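Local coordinates for putative uncharacterized protein lp_3323 (Lactobacillus plantarum, PDB 3DC7), which is of unknown function but is probably a GDSL-type hydrolase acting on ester or acyl substrates, at residues Lys132-Ala137 / Ala164-Met169. Residues are numbered along the deposited sequence; the frame is centred on the assembly and turned at random.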
loop_
_atom_site.group_PDB
_atom_site.type_symbol
_atom_site.label_atom_id
_atom_site.label_comp_id
_atom_site.label_asym_id
_atom_site.label_seq_id
_atom_site.Cartn_x
_atom_site.Cartn_y
_atom_site.Cartn_z
ATOM N N LYS A 132 8.039 5.132 14.319
ATOM C CA LYS A 132 6.702 5.673 14.543
ATOM C C LYS A 132 5.738 5.151 13.509
ATOM O O LYS A 132 6.110 4.929 12.362
ATOM C CB LYS A 132 6.693 7.200 14.411
ATOM C CG LYS A 132 7.799 7.898 15.115
ATOM C CD LYS A 132 7.950 9.309 14.606
ATOM C CE LYS A 132 9.174 9.918 15.230
ATOM N NZ LYS A 132 10.383 9.436 14.518
ATOM N N LEU A 133 4.487 4.987 13.910
ATOM C CA LEU A 133 3.439 4.797 12.931
ATOM C C LEU A 133 2.160 5.568 13.257
ATOM O O LEU A 133 1.871 5.868 14.423
ATOM C CB LEU A 133 3.169 3.310 12.642
ATOM C CG LEU A 133 2.617 2.274 13.621
ATOM C CD1 LEU A 133 1.715 2.865 14.645
ATOM C CD2 LEU A 133 1.844 1.237 12.848
ATOM N N PHE A 134 1.411 5.889 12.208
ATOM C CA PHE A 134 0.110 6.533 12.313
ATOM C C PHE A 134 -0.981 5.523 12.028
ATOM O O PHE A 134 -0.938 4.833 11.009
ATOM C CB PHE A 134 0.007 7.695 11.323
ATOM C CG PHE A 134 0.290 9.031 11.933
ATOM C CD1 PHE A 134 -0.685 10.015 11.953
ATOM C CD2 PHE A 134 1.532 9.300 12.512
ATOM C CE1 PHE A 134 -0.433 11.257 12.526
ATOM C CE2 PHE A 134 1.791 10.537 13.094
ATOM C CZ PHE A 134 0.809 11.513 13.100
ATOM N N ILE A 135 -1.945 5.430 12.939
ATOM C CA ILE A 135 -3.071 4.508 12.786
ATOM C C ILE A 135 -4.347 5.323 12.598
ATOM O O ILE A 135 -4.667 6.165 13.429
ATOM C CB ILE A 135 -3.215 3.565 14.009
ATOM C CG1 ILE A 135 -1.894 2.822 14.281
ATOM C CG2 ILE A 135 -4.322 2.581 13.766
ATOM C CD1 ILE A 135 -1.787 2.274 15.678
ATOM N N SER A 136 -5.064 5.091 11.501
ATOM C CA SER A 136 -6.374 5.735 11.320
ATOM C C SER A 136 -7.520 4.729 11.467
ATOM O O SER A 136 -7.373 3.554 11.124
ATOM C CB SER A 136 -6.445 6.459 9.983
ATOM O OG SER A 136 -6.299 5.553 8.909
ATOM N N ALA A 137 -8.659 5.208 11.957
ATOM C CA ALA A 137 -9.752 4.362 12.442
ATOM C C ALA A 137 -10.590 3.669 11.384
ATOM O O ALA A 137 -10.651 4.085 10.234
ATOM C CB ALA A 137 -10.660 5.167 13.356
ATOM N N ALA A 164 -7.715 10.333 3.873
ATOM C CA ALA A 164 -6.797 10.738 2.797
ATOM C C ALA A 164 -5.782 11.804 3.229
ATOM O O ALA A 164 -4.618 11.769 2.804
ATOM C CB ALA A 164 -7.572 11.211 1.570
ATOM N N ALA A 165 -6.220 12.737 4.077
ATOM C CA ALA A 165 -5.336 13.755 4.662
ATOM C C ALA A 165 -4.183 13.106 5.449
ATOM O O ALA A 165 -3.013 13.461 5.263
ATOM C CB ALA A 165 -6.142 14.727 5.551
ATOM N N ILE A 166 -4.515 12.158 6.319
ATOM C CA ILE A 166 -3.513 11.362 7.042
ATOM C C ILE A 166 -2.537 10.641 6.092
ATOM O O ILE A 166 -1.307 10.725 6.263
ATOM C CB ILE A 166 -4.188 10.368 8.027
ATOM C CG1 ILE A 166 -4.916 11.144 9.142
ATOM C CG2 ILE A 166 -3.161 9.444 8.652
ATOM C CD1 ILE A 166 -5.956 10.335 9.898
ATOM N N ALA A 167 -3.072 9.951 5.083
ATOM C CA ALA A 167 -2.204 9.286 4.101
ATOM C C ALA A 167 -1.269 10.293 3.418
ATOM O O ALA A 167 -0.059 10.066 3.372
ATOM C CB ALA A 167 -3.006 8.512 3.094
ATOM N N GLN A 168 -1.808 11.415 2.927
ATOM C CA GLN A 168 -0.965 12.427 2.262
ATOM C C GLN A 168 0.078 13.057 3.180
ATOM O O GLN A 168 1.246 13.140 2.804
ATOM C CB GLN A 168 -1.794 13.539 1.621
ATOM C CG GLN A 168 -2.719 13.082 0.483
ATOM C CD GLN A 168 -3.876 14.064 0.243
ATOM O OE1 GLN A 168 -3.798 15.244 0.618
ATOM N NE2 GLN A 168 -4.953 13.574 -0.395
HETATM N N MSE A 169 -0.335 13.507 4.354
HETATM C CA MSE A 169 0.577 14.162 5.303
HETATM C C MSE A 169 1.635 13.219 5.865
HETATM O O MSE A 169 2.784 13.609 5.974
HETATM C CB MSE A 169 -0.172 14.823 6.465
HETATM C CG MSE A 169 -1.017 16.012 6.067
HETATM SE SE MSE A 169 0.041 17.342 5.112
HETATM C CE MSE A 169 1.375 17.777 6.453
#
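Ile166 is the one residue of 164-169 that reaches strand 132-136, and its two branches divide the work: CG2 goes to Phe134 and CD1 to Ser136. Just before it in the helix, Ala165 packs on Tyr113 of helix 112-126. At Ile166 itself, CG2 lies anti to the backbone N while CG1 stands beside that N (chi1 -66°), which spreads the branches along the strand. The methyl CG2 comes obliquely to the ring of Phe134, 4.2 Å from its CD1; Leu119 and Leu120 of helix 112-126 also touch this ring. The longer branch runs on in extended form (chi2 162°) until CD1 lies 3.9 Å from CB of Ser136. The interface is small, 126 Å² in all, yet all three touching residues are buried. Van der Waals contact joins the two segments, and with Phe134 and Ser136 two apart on the strand, both CB atoms face the helix, whereas Ile135 between them turns to the other side of the sheet and packs on Leu216 of helix 206-223. This is the three-layer alpha/beta/alpha build of SGNH hydrolases: a parallel five-stranded sheet, order 2-1-3-4-5, with helices on both faces. Helix 159-173 follows strand 132-136 and leads into the edge strand 177-179, making a beta-alpha-beta crossover between neighbouring parallel strands. The hydroxyl of Ser136 is occupied outside the pair, its OG hydrogen-bonded to both Glu163 OE1 and His177 NE2, so the buried polar group is satisfied while its CB serves the isoleucine. Further along the helix, Gln168 directs OE1 to a hydrogen bond with Tyr113 OH.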